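Local coordinates for probable conserved lipoprotein LpqI (Mycobacterium tuberculosis H37Rv, PDB 6GFV) that hydrolyses terminal beta-1,4-linked N-acetylglucosamine from peptidoglycan fragments and so takes part in peptidoglycan recycling as a family 3 glycoside hydrolase, at residues V224-L229 and G263-D268; S237-L242 and S277-V282; D268-M273 and D295-V300. All coordinates share one frame; numbering follows the deposited sequence.

Following the chain from the N terminus, strand 223-230 enters contact 1, and the loop after it, at 237-242, supplies one half of contact 2. After helix 244-252 the chain returns as strand 265-267 and closes contact 1, a parallel beta-alpha-beta crossover. D268, shared with contact 3, starts the loop to helix 274-277. Contact 2 closes at 277-282, crossing both other contacts, and contact 3 closes last, at 295-300, after helix 282-292. Contacts 1 and 3 thus stand in series along neighbouring parts of the barrel sheet, whereas contact 2 joins loops farther from the centre of the chain. H228 bonds to both S241 and D269, linking contact 1 to the other two.

Contact 1 of 3, residues V224-L229 and G263-D268; sequences VMVGHL and GPVFSD
M225 and F266 sit side by side on neighbouring parallel strands, flanked by the pairs V224 with V265 and V226 with S267. The strand part is tightly knit. V224 is held twice, its N giving to P264 O and its O accepting from F266 N at 2.8 Å, and V226 N then reaches F266 O at 2.9 Å. The side chains of M225 and F266 share one face of the sheet. On the other, V226 CG2 meets V265 CG1 at 3.7 Å, and L250 of helix 244-252 packs on V224 and V265. Beyond the strands the pairing slackens: D268 N reaches V226 O over 3.3 Å, with the N-H...O angle down to 141°.

There the side chain of D268, the probable nucleophile, takes over. CG lies anti to the backbone N (chi1 -161°), which sets the carboxylate beside M225 SD, 3.8 Å from D268 CG. D268 CB sits over one face of the H228 imidazole, 3.8 Å from the ring centroid in a CH-pi contact. A water accepts from H228 N and donates to D268 OD2 at 2.9 Å, so at this looser end one ordered water bridges the segments. The ring is fixed at both nitrogens, ND1 by S241 and NE2 by the backbone O of D269. D268 follows strand 265-267, at the C-terminal end where TIM barrels carry their active sites, and the bridging water and the doubly held H228 ring probably help to keep its carboxylate in position.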
ATOM      1  N   VAL A 224      -4.596  -3.080  -2.750  1.00  9.78           N
ATOM      2  CA  VAL A 224      -4.120  -4.287  -2.058  1.00  9.79           C
ATOM      3  C   VAL A 224      -2.600  -4.240  -1.864  1.00  9.91           C
ATOM      4  O   VAL A 224      -1.874  -3.966  -2.810  1.00 11.50           O
ATOM      5  CB  VAL A 224      -4.527  -5.578  -2.832  1.00  9.88           C
ATOM      6  CG1 VAL A 224      -3.924  -6.804  -2.193  1.00 10.01           C
ATOM      7  CG2 VAL A 224      -6.055  -5.705  -2.912  1.00  9.90           C
ATOM      8  N   MET A 225      -2.139  -4.470  -0.633  1.00 10.00           N
ATOM      9  CA  MET A 225      -0.716  -4.580  -0.332  1.00 10.27           C
ATOM     10  C   MET A 225      -0.303  -6.044  -0.276  1.00 10.47           C
ATOM     11  O   MET A 225      -0.928  -6.818   0.433  1.00 10.51           O
ATOM     12  CB  MET A 225      -0.367  -3.915   1.004  1.00 10.42           C
ATOM     13  CG  MET A 225       1.035  -4.250   1.492  1.00 10.85           C
ATOM     14  SD  MET A 225       1.559  -3.461   3.044  1.00 11.22           S
ATOM     15  CE  MET A 225       1.882  -1.809   2.461  1.00 11.20           C
ATOM     16  N   VAL A 226       0.745  -6.411  -1.007  1.00 10.71           N
ATOM     17  CA  VAL A 226       1.221  -7.799  -1.056  1.00 11.01           C
ATOM     18  C   VAL A 226       2.404  -7.962  -0.106  1.00 11.47           C
ATOM     19  O   VAL A 226       3.362  -7.228  -0.206  1.00 11.68           O
ATOM     20  CB  VAL A 226       1.634  -8.200  -2.491  1.00 11.12           C
ATOM     21  CG1 VAL A 226       2.052  -9.668  -2.560  1.00 11.49           C
ATOM     22  CG2 VAL A 226       0.485  -7.927  -3.489  1.00 10.80           C
ATOM     23  N   GLY A 227       2.306  -8.891   0.836  1.00 11.73           N
ATOM     24  CA  GLY A 227       3.361  -9.140   1.803  1.00 12.32           C
ATOM     25  C   GLY A 227       4.595  -9.862   1.272  1.00 12.85           C
ATOM     26  O   GLY A 227       4.601 -10.379   0.150  1.00 12.78           O
ATOM     27  N   HIS A 228       5.642  -9.861   2.089  1.00 13.48           N
ATOM     28  CA  HIS A 228       6.901 -10.511   1.792  1.00 14.18           C
ATOM     29  C   HIS A 228       6.808 -11.974   2.215  1.00 14.91           C
ATOM     30  O   HIS A 228       7.520 -12.408   3.134  1.00 15.40           O
ATOM     31  CB  HIS A 228       8.065  -9.843   2.545  1.00 14.83           C
ATOM     32  CG  HIS A 228       8.206  -8.372   2.310  1.00 14.55           C
ATOM     33  ND1 HIS A 228       7.926  -7.774   1.104  1.00 14.04           N
ATOM     34  CD2 HIS A 228       8.635  -7.379   3.130  1.00 14.84           C
ATOM     35  CE1 HIS A 228       8.153  -6.475   1.193  1.00 16.78           C
ATOM     36  NE2 HIS A 228       8.588  -6.210   2.412  1.00 14.48           N
ATOM     37  N   LEU A 229       5.919 -12.713   1.559  1.00 14.27           N
ATOM     38  CA  LEU A 229       5.495 -14.024   2.020  1.00 14.64           C
ATOM     39  C   LEU A 229       5.781 -15.134   1.006  1.00 14.93           C
ATOM     40  O   LEU A 229       5.310 -15.074  -0.122  1.00 14.46           O
ATOM     41  CB  LEU A 229       3.999 -13.993   2.331  1.00 14.09           C
ATOM     42  CG  LEU A 229       3.507 -13.060   3.434  1.00 13.89           C
ATOM     43  CD1 LEU A 229       2.009 -12.936   3.398  1.00 13.33           C
ATOM     44  CD2 LEU A 229       3.962 -13.561   4.795  1.00 14.70           C
ATOM     45  N   GLY A 263      -7.429  -2.797  -9.623  1.00 10.72           N
ATOM     46  CA  GLY A 263      -7.052  -1.656  -8.809  1.00 10.29           C
ATOM     47  C   GLY A 263      -5.558  -1.578  -8.534  1.00 10.25           C
ATOM     48  O   GLY A 263      -4.800  -2.392  -9.054  1.00 10.59           O
ATOM     49  N   PRO A 264      -5.122  -0.586  -7.717  1.00  9.93           N
ATOM     50  CA  PRO A 264      -3.698  -0.386  -7.411  1.00 10.95           C
ATOM     51  C   PRO A 264      -3.133  -1.438  -6.438  1.00 10.05           C
ATOM     52  O   PRO A 264      -3.731  -1.715  -5.402  1.00  9.86           O
ATOM     53  CB  PRO A 264      -3.672   1.021  -6.778  1.00  9.65           C
ATOM     54  CG  PRO A 264      -5.000   1.102  -6.072  1.00  9.37           C
ATOM     55  CD  PRO A 264      -5.981   0.335  -6.944  1.00  9.57           C
ATOM     56  N   VAL A 265      -1.978  -1.993  -6.789  1.00 10.41           N
ATOM     57  CA  VAL A 265      -1.275  -2.985  -5.984  1.00 10.61           C
ATOM     58  C   VAL A 265       0.043  -2.429  -5.413  1.00 10.73           C
ATOM     59  O   VAL A 265       0.883  -1.929  -6.160  1.00 10.97           O
ATOM     60  CB  VAL A 265      -0.959  -4.263  -6.802  1.00 11.08           C
ATOM     61  CG1 VAL A 265      -0.144  -5.221  -5.975  1.00 11.35           C
ATOM     62  CG2 VAL A 265      -2.238  -4.925  -7.273  1.00 11.06           C
ATOM     63  N   PHE A 266       0.214  -2.542  -4.097  1.00 10.65           N
ATOM     64  CA  PHE A 266       1.385  -2.011  -3.391  1.00 12.63           C
ATOM     65  C   PHE A 266       2.299  -3.114  -2.868  1.00 11.32           C
ATOM     66  O   PHE A 266       1.814  -4.062  -2.274  1.00 11.73           O
ATOM     67  CB  PHE A 266       0.971  -1.173  -2.170  1.00 10.50           C
ATOM     68  CG  PHE A 266       0.093   0.009  -2.469  1.00 10.77           C
ATOM     69  CD1 PHE A 266      -1.233  -0.154  -2.814  1.00  9.79           C
ATOM     70  CD2 PHE A 266       0.574   1.295  -2.297  1.00 14.23           C
ATOM     71  CE1 PHE A 266      -2.048   0.948  -3.043  1.00 20.02           C
ATOM     72  CE2 PHE A 266      -0.239   2.397  -2.526  1.00 10.20           C
ATOM     73  CZ  PHE A 266      -1.543   2.222  -2.900  1.00  9.39           C
ATOM     74  N   SER A 267       3.612  -2.964  -3.011  1.00 11.77           N
ATOM     75  CA  SER A 267       4.528  -3.783  -2.224  1.00 12.28           C
ATOM     76  C   SER A 267       4.478  -3.356  -0.762  1.00 12.17           C
ATOM     77  O   SER A 267       4.146  -2.208  -0.451  1.00 11.82           O
ATOM     78  CB  SER A 267       5.971  -3.693  -2.746  1.00 12.91           C
ATOM     79  OG  SER A 267       6.633  -2.505  -2.333  1.00 12.98           O
ATOM     80  N   ASP A 268       4.798  -4.286   0.139  1.00 12.54           N
ATOM     81  CA  ASP A 268       5.142  -3.923   1.518  1.00 12.71           C
ATOM     82  C   ASP A 268       6.511  -3.227   1.498  1.00 13.22           C
ATOM     83  O   ASP A 268       7.184  -3.211   0.470  1.00 13.47           O
ATOM     84  CB  ASP A 268       5.140  -5.162   2.431  1.00 13.09           C
ATOM     85  CG  ASP A 268       5.040  -4.814   3.922  1.00 13.18           C
ATOM     86  OD1 ASP A 268       5.192  -3.628   4.284  1.00 13.05           O
ATOM     87  OD2 ASP A 268       4.819  -5.736   4.733  1.00 13.44           O
TER
HETATM   88  O   HOH W   1       5.020  -8.617   4.630  1.00 14.74           O

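Contact 2 of 3, residues S237-L242 and S277-V282; sequences SEPASL and SDRFGV
S237 O accepts the bond that spans this contact, from R279 NH1 at 3.1 Å. The bond is bent, with an N-H...O angle of 144°, and the oxygen stands somewhat out of the guanidinium plane. R279 starts extended, CG anti to the backbone N, and bends at chi3 (-22°) as it runs out to the other loop. Its NH1 also meets P239 CD, tip to tip, at 3.9 Å. E238 OE1 lies 4.1 Å from R279 NH1, beyond a salt bridge, with the carboxylate plane nearly perpendicular to the guanidinium. E238 OE1 instead forms a salt bridge with R288 of helix 282-292, so any attraction to R279 is probably secondary.

Beside these polar groups F280 makes the apolar part. One face of its ring carries R279 CG, while E238 OE1 approaches the ring edge at CZ. From the other segment L242 CD1 points tip to tip at the ring, 3.8 Å from F280 CE2, in an off-centre CH-pi contact.

The two loops thus meet mainly through side chains, their backbones well apart. P239 and L242 also rest on I276 of helix 274-277, and R288 binds L242 O as well as E238. The loop between strand 223-230 and helix 244-252 is in this way joined to helix 274-277, to the turn that follows it, and to helix 282-292.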
ATOM      1  N   SER A 237      10.541 -20.091  -3.124  1.00 18.89           N
ATOM      2  CA  SER A 237      11.294 -19.382  -2.096  1.00 19.18           C
ATOM      3  C   SER A 237      11.336 -17.859  -2.314  1.00 26.81           C
ATOM      4  O   SER A 237      12.119 -17.155  -1.677  1.00 24.40           O
ATOM      5  CB  SER A 237      12.712 -19.927  -2.028  1.00 20.42           C
ATOM      6  OG  SER A 237      13.294 -19.899  -3.312  1.00 22.77           O
ATOM      7  N   GLU A 238      10.504 -17.351  -3.213  1.00 19.64           N
ATOM      8  CA  GLU A 238      10.439 -15.914  -3.458  1.00 19.03           C
ATOM      9  C   GLU A 238       9.293 -15.292  -2.666  1.00 18.08           C
ATOM     10  O   GLU A 238       8.225 -15.878  -2.583  1.00 17.71           O
ATOM     11  CB  GLU A 238      10.265 -15.623  -4.944  1.00 18.91           C
ATOM     12  CG  GLU A 238      11.407 -16.122  -5.830  1.00 35.44           C
ATOM     13  CD  GLU A 238      12.756 -15.509  -5.479  1.00 36.04           C
ATOM     14  OE1 GLU A 238      12.793 -14.331  -5.078  1.00 36.54           O
ATOM     15  OE2 GLU A 238      13.785 -16.199  -5.615  1.00 37.78           O
ATOM     16  N   PRO A 239       9.522 -14.111  -2.057  1.00 17.76           N
ATOM     17  CA  PRO A 239       8.408 -13.434  -1.384  1.00 16.89           C
ATOM     18  C   PRO A 239       7.336 -13.031  -2.401  1.00 16.18           C
ATOM     19  O   PRO A 239       7.665 -12.727  -3.539  1.00 16.29           O
ATOM     20  CB  PRO A 239       9.071 -12.208  -0.739  1.00 16.86           C
ATOM     21  CG  PRO A 239      10.307 -11.978  -1.522  1.00 17.49           C
ATOM     22  CD  PRO A 239      10.774 -13.344  -1.964  1.00 18.25           C
ATOM     23  N   ALA A 240       6.076 -13.066  -1.990  1.00 15.57           N
ATOM     24  CA  ALA A 240       4.943 -12.754  -2.868  1.00 14.98           C
ATOM     25  C   ALA A 240       5.044 -11.373  -3.545  1.00 14.59           C
ATOM     26  O   ALA A 240       4.664 -11.216  -4.704  1.00 14.47           O
ATOM     27  CB  ALA A 240       3.646 -12.856  -2.076  1.00 14.46           C
ATOM     28  N   SER A 241       5.574 -10.389  -2.817  1.00 14.47           N
ATOM     29  CA  SER A 241       5.680  -9.015  -3.305  1.00 14.13           C
ATOM     30  C   SER A 241       6.623  -8.912  -4.499  1.00 14.63           C
ATOM     31  O   SER A 241       6.576  -7.950  -5.254  1.00 14.41           O
ATOM     32  CB  SER A 241       6.156  -8.080  -2.181  1.00 14.05           C
ATOM     33  OG  SER A 241       7.377  -8.519  -1.623  1.00 14.77           O
ATOM     34  N   LEU A 242       7.482  -9.914  -4.650  1.00 15.36           N
ATOM     35  CA  LEU A 242       8.445  -9.949  -5.739  1.00 15.99           C
ATOM     36  C   LEU A 242       8.129 -11.068  -6.740  1.00 16.31           C
ATOM     37  O   LEU A 242       8.956 -11.412  -7.583  1.00 17.36           O
ATOM     38  CB  LEU A 242       9.853 -10.127  -5.187  1.00 16.78           C
ATOM     39  CG  LEU A 242      10.341  -9.084  -4.178  1.00 16.68           C
ATOM     40  CD1 LEU A 242      11.831  -9.193  -4.067  1.00 17.66           C
ATOM     41  CD2 LEU A 242       9.941  -7.685  -4.592  1.00 16.08           C
ATOM     42  N   SER A 277      15.588  -7.091   2.603  1.00 24.50           N
ATOM     43  CA  SER A 277      16.916  -6.483   2.628  1.00 26.96           C
ATOM     44  C   SER A 277      18.034  -7.483   2.970  1.00 31.62           C
ATOM     45  O   SER A 277      19.207  -7.184   2.777  1.00 29.60           O
ATOM     46  CB  SER A 277      16.950  -5.288   3.601  1.00 25.38           C
ATOM     47  OG  SER A 277      16.444  -5.609   4.885  1.00 20.93           O
ATOM     48  N   ASP A 278      17.679  -8.668   3.458  1.00 37.50           N
ATOM     49  CA  ASP A 278      18.673  -9.724   3.635  1.00 43.56           C
ATOM     50  C   ASP A 278      19.161 -10.258   2.298  1.00 47.11           C
ATOM     51  O   ASP A 278      20.263 -10.794   2.205  1.00 49.96           O
ATOM     52  CB  ASP A 278      18.114 -10.886   4.454  1.00 45.47           C
ATOM     53  CG  ASP A 278      18.099 -10.602   5.935  1.00 46.75           C
ATOM     54  OD1 ASP A 278      18.613  -9.538   6.342  1.00 46.91           O
ATOM     55  OD2 ASP A 278      17.578 -11.450   6.692  1.00 45.33           O
ATOM     56  N   ARG A 279      18.339 -10.122   1.263  1.00 46.31           N
ATOM     57  CA  ARG A 279      18.651 -10.740  -0.020  1.00 47.94           C
ATOM     58  C   ARG A 279      18.797  -9.716  -1.156  1.00 43.58           C
ATOM     59  O   ARG A 279      19.508  -9.976  -2.123  1.00 45.52           O
ATOM     60  CB  ARG A 279      17.577 -11.781  -0.374  1.00 50.70           C
ATOM     61  CG  ARG A 279      17.834 -12.599  -1.641  1.00 55.21           C
ATOM     62  CD  ARG A 279      16.894 -13.827  -1.748  1.00 60.15           C
ATOM     63  NE  ARG A 279      16.337 -14.264  -0.464  1.00 56.91           N
ATOM     64  CZ  ARG A 279      15.117 -14.783  -0.312  1.00 53.22           C
ATOM     65  NH1 ARG A 279      14.320 -14.927  -1.361  1.00 46.83           N
ATOM     66  NH2 ARG A 279      14.682 -15.155   0.888  1.00 54.70           N
ATOM     67  N   PHE A 280      18.151  -8.555  -1.036  1.00 37.32           N
ATOM     68  CA  PHE A 280      18.186  -7.547  -2.103  1.00 34.15           C
ATOM     69  C   PHE A 280      18.501  -6.130  -1.612  1.00 34.49           C
ATOM     70  O   PHE A 280      18.010  -5.712  -0.569  1.00 37.46           O
ATOM     71  CB  PHE A 280      16.848  -7.517  -2.856  1.00 32.94           C
ATOM     72  CG  PHE A 280      16.414  -8.857  -3.378  1.00 33.08           C
ATOM     73  CD1 PHE A 280      16.864  -9.322  -4.603  1.00 38.61           C
ATOM     74  CD2 PHE A 280      15.542  -9.648  -2.653  1.00 29.65           C
ATOM     75  CE1 PHE A 280      16.466 -10.564  -5.089  1.00 37.30           C
ATOM     76  CE2 PHE A 280      15.145 -10.890  -3.133  1.00 33.71           C
ATOM     77  CZ  PHE A 280      15.605 -11.344  -4.354  1.00 34.01           C
ATOM     78  N   GLY A 281      19.313  -5.396  -2.373  1.00 30.62           N
ATOM     79  CA  GLY A 281      19.472  -3.965  -2.167  1.00 27.54           C
ATOM     80  C   GLY A 281      18.258  -3.232  -2.714  1.00 21.35           C
ATOM     81  O   GLY A 281      17.486  -3.811  -3.470  1.00 20.59           O
ATOM     82  N   VAL A 282      18.084  -1.957  -2.368  1.00 21.87           N
ATOM     83  CA  VAL A 282      16.812  -1.290  -2.649  1.00 19.53           C
ATOM     84  C   VAL A 282      16.483  -1.176  -4.137  1.00 21.78           C
ATOM     85  O   VAL A 282      15.375  -1.520  -4.543  1.00 18.47           O
ATOM     86  CB  VAL A 282      16.741   0.116  -2.022  1.00 19.25           C
ATOM     87  CG1 VAL A 282      15.486   0.848  -2.506  1.00 18.12           C
ATOM     88  CG2 VAL A 282      16.704   0.005  -0.512  1.00 19.30           C
TER

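Contact 3 of 3, residues D268-M273 and D295-V300; sequences DDLSGM and DIALWV
L270 and L298 are joined through the backbone, L270 N giving a bond of 3.0 Å to L298 O. L270 CG packs against the same oxygen, 3.3 Å away, as the leucine side chain turns toward strand 297-299. From there L270 CD1 reaches A297 CB. The side chain of L298 itself packs against M225, F132 and V27, within the barrel.

D269 carries the other half. Its CG is anti to the backbone N (chi1 167°), which swings the carboxylate alongside the end of the strand, and V300 crosses it at about a right angle, with V300 CG1 3.5 Å from D269 OD1. The same D269 oxygen lies 3.4 Å from W299 CA. Within its own loop D269 OD1 accepts from S271 N at 3.1 Å, an Asx turn, and G272 N adds a weak bond. S271 N approaches OD1 from well above the carboxylate plane. S271 in turn rests on W299, its CB 3.6 Å from W299 CD1, while W299 NE1 binds E304 farther on.

At the start of the loop, D269 N bonds to D268 OD1 at an unusually short 2.6 Å, from the anti side but well out of the carboxylate plane. The loop's backbone thus meets one oxygen of the probable nucleophile while its Asx turn is fitted against the neighbouring strand, an arrangement that may help to limit rotation of the D268 carboxylate.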
ATOM      1  N   ASP A 268       4.798  -4.286   0.139  1.00 12.54           N
ATOM      2  CA  ASP A 268       5.142  -3.923   1.518  1.00 12.71           C
ATOM      3  C   ASP A 268       6.511  -3.227   1.498  1.00 13.22           C
ATOM      4  O   ASP A 268       7.184  -3.211   0.470  1.00 13.47           O
ATOM      5  CB  ASP A 268       5.140  -5.162   2.431  1.00 13.09           C
ATOM      6  CG  ASP A 268       5.040  -4.814   3.922  1.00 13.18           C
ATOM      7  OD1 ASP A 268       5.192  -3.628   4.284  1.00 13.05           O
ATOM      8  OD2 ASP A 268       4.819  -5.736   4.733  1.00 13.44           O
ATOM      9  N   ASP A 269       6.909  -2.644   2.627  1.00 13.43           N
ATOM     10  CA  ASP A 269       8.148  -1.856   2.748  1.00 13.96           C
ATOM     11  C   ASP A 269       9.408  -2.619   2.343  1.00 14.78           C
ATOM     12  O   ASP A 269       9.792  -3.580   2.994  1.00 15.29           O
ATOM     13  CB  ASP A 269       8.283  -1.338   4.195  1.00 14.18           C
ATOM     14  CG  ASP A 269       9.676  -0.767   4.513  1.00 19.33           C
ATOM     15  OD1 ASP A 269      10.320  -0.173   3.630  1.00 15.11           O
ATOM     16  OD2 ASP A 269      10.125  -0.910   5.665  1.00 15.98           O
ATOM     17  N   LEU A 270      10.062  -2.150   1.283  1.00 14.96           N
ATOM     18  CA  LEU A 270      11.193  -2.841   0.649  1.00 17.30           C
ATOM     19  C   LEU A 270      12.556  -2.583   1.288  1.00 23.70           C
ATOM     20  O   LEU A 270      13.529  -3.298   1.015  1.00 17.50           O
ATOM     21  CB  LEU A 270      11.276  -2.449  -0.834  1.00 15.64           C
ATOM     22  CG  LEU A 270      10.032  -2.761  -1.673  1.00 14.90           C
ATOM     23  CD1 LEU A 270      10.037  -2.044  -3.002  1.00 14.78           C
ATOM     24  CD2 LEU A 270       9.893  -4.267  -1.888  1.00 15.12           C
ATOM     25  N   SER A 271      12.653  -1.548   2.112  1.00 16.67           N
ATOM     26  CA  SER A 271      13.962  -1.159   2.585  1.00 19.05           C
ATOM     27  C   SER A 271      14.133  -1.574   4.029  1.00 23.23           C
ATOM     28  O   SER A 271      15.108  -2.225   4.384  1.00 25.55           O
ATOM     29  CB  SER A 271      14.178   0.352   2.419  1.00 17.53           C
ATOM     30  OG  SER A 271      13.340   1.079   3.281  1.00 16.93           O
ATOM     31  N   GLY A 272      13.154  -1.224   4.850  1.00 26.31           N
ATOM     32  CA  GLY A 272      13.243  -1.447   6.277  1.00 31.20           C
ATOM     33  C   GLY A 272      12.938  -2.857   6.738  1.00 29.28           C
ATOM     34  O   GLY A 272      12.958  -3.115   7.929  1.00 24.31           O
ATOM     35  N   MET A 273      12.670  -3.780   5.822  1.00 24.88           N
ATOM     36  CA  MET A 273      12.290  -5.118   6.265  1.00 27.11           C
ATOM     37  C   MET A 273      13.279  -6.167   5.806  1.00 27.55           C
ATOM     38  O   MET A 273      13.546  -6.303   4.611  1.00 27.54           O
ATOM     39  CB  MET A 273      10.884  -5.465   5.781  1.00 24.48           C
ATOM     40  CG  MET A 273       9.826  -4.564   6.388  1.00 24.98           C
ATOM     41  SD  MET A 273       8.146  -4.933   5.860  1.00 22.74           S
ATOM     42  CE  MET A 273       7.744  -6.285   6.950  1.00 21.06           C
ATOM     43  N   ASP A 295       1.992  -1.907  -8.830  1.00 11.80           N
ATOM     44  CA  ASP A 295       1.937  -0.550  -9.383  1.00 11.68           C
ATOM     45  C   ASP A 295       2.739   0.482  -8.554  1.00 11.59           C
ATOM     46  O   ASP A 295       3.204   1.486  -9.082  1.00 12.83           O
ATOM     47  CB  ASP A 295       0.485  -0.083  -9.506  1.00 11.22           C
ATOM     48  CG  ASP A 295      -0.397  -1.068 -10.280  1.00 11.37           C
ATOM     49  OD1 ASP A 295      -0.133  -1.263 -11.474  1.00 11.82           O
ATOM     50  OD2 ASP A 295      -1.359  -1.611  -9.694  1.00 11.10           O
ATOM     51  N   ILE A 296       2.851   0.233  -7.258  1.00 11.41           N
ATOM     52  CA  ILE A 296       3.546   1.129  -6.333  1.00 11.38           C
ATOM     53  C   ILE A 296       4.625   0.369  -5.595  1.00 13.56           C
ATOM     54  O   ILE A 296       4.352  -0.655  -4.967  1.00 12.35           O
ATOM     55  CB  ILE A 296       2.589   1.767  -5.288  1.00 12.74           C
ATOM     56  CG1 ILE A 296       1.642   2.760  -5.949  1.00 10.47           C
ATOM     57  CG2 ILE A 296       3.372   2.460  -4.183  1.00 10.90           C
ATOM     58  CD1 ILE A 296       2.347   3.880  -6.618  1.00 10.68           C
ATOM     59  N   ALA A 297       5.854   0.855  -5.724  1.00 12.30           N
ATOM     60  CA  ALA A 297       6.987   0.352  -4.963  1.00 12.83           C
ATOM     61  C   ALA A 297       7.230   1.262  -3.748  1.00 21.20           C
ATOM     62  O   ALA A 297       7.546   2.434  -3.893  1.00 12.75           O
ATOM     63  CB  ALA A 297       8.222   0.285  -5.819  1.00 13.57           C
ATOM     64  N   LEU A 298       7.102   0.683  -2.564  1.00 12.69           N
ATOM     65  CA  LEU A 298       7.089   1.414  -1.311  1.00 14.34           C
ATOM     66  C   LEU A 298       8.316   1.120  -0.448  1.00 13.29           C
ATOM     67  O   LEU A 298       8.689  -0.040  -0.279  1.00 13.68           O
ATOM     68  CB  LEU A 298       5.823   1.056  -0.538  1.00 12.02           C
ATOM     69  CG  LEU A 298       5.647   1.606   0.874  1.00 15.77           C
ATOM     70  CD1 LEU A 298       5.250   3.064   0.817  1.00 16.31           C
ATOM     71  CD2 LEU A 298       4.614   0.806   1.633  1.00 16.87           C
ATOM     72  N   TRP A 299       8.936   2.172   0.087  1.00 13.54           N
ATOM     73  CA  TRP A 299       9.964   2.028   1.123  1.00 14.25           C
ATOM     74  C   TRP A 299      10.098   3.333   1.929  1.00 14.27           C
ATOM     75  O   TRP A 299       9.448   4.328   1.618  1.00 14.37           O
ATOM     76  CB  TRP A 299      11.317   1.566   0.529  1.00 15.12           C
ATOM     77  CG  TRP A 299      12.200   2.553  -0.210  1.00 15.54           C
ATOM     78  CD1 TRP A 299      13.335   3.154   0.265  1.00 16.31           C
ATOM     79  CD2 TRP A 299      12.066   2.993  -1.574  1.00 15.35           C
ATOM     80  NE1 TRP A 299      13.899   3.951  -0.705  1.00 16.59           N
ATOM     81  CE2 TRP A 299      13.134   3.881  -1.836  1.00 16.92           C
ATOM     82  CE3 TRP A 299      11.141   2.741  -2.584  1.00 14.76           C
ATOM     83  CZ2 TRP A 299      13.300   4.504  -3.071  1.00 16.07           C
ATOM     84  CZ3 TRP A 299      11.299   3.375  -3.800  1.00 14.84           C
ATOM     85  CH2 TRP A 299      12.373   4.240  -4.035  1.00 15.48           C
ATOM     86  N   VAL A 300      10.919   3.319   2.975  1.00 14.94           N
ATOM     87  CA  VAL A 300      10.767   4.314   4.042  1.00 18.21           C
ATOM     88  C   VAL A 300      11.821   5.414   4.130  1.00 15.57           C
ATOM     89  O   VAL A 300      11.852   6.140   5.110  1.00 15.74           O
ATOM     90  CB  VAL A 300      10.709   3.625   5.424  1.00 15.24           C
ATOM     91  CG1 VAL A 300       9.551   2.641   5.478  1.00 14.63           C
ATOM     92  CG2 VAL A 300      12.037   2.937   5.758  1.00 16.29           C
TER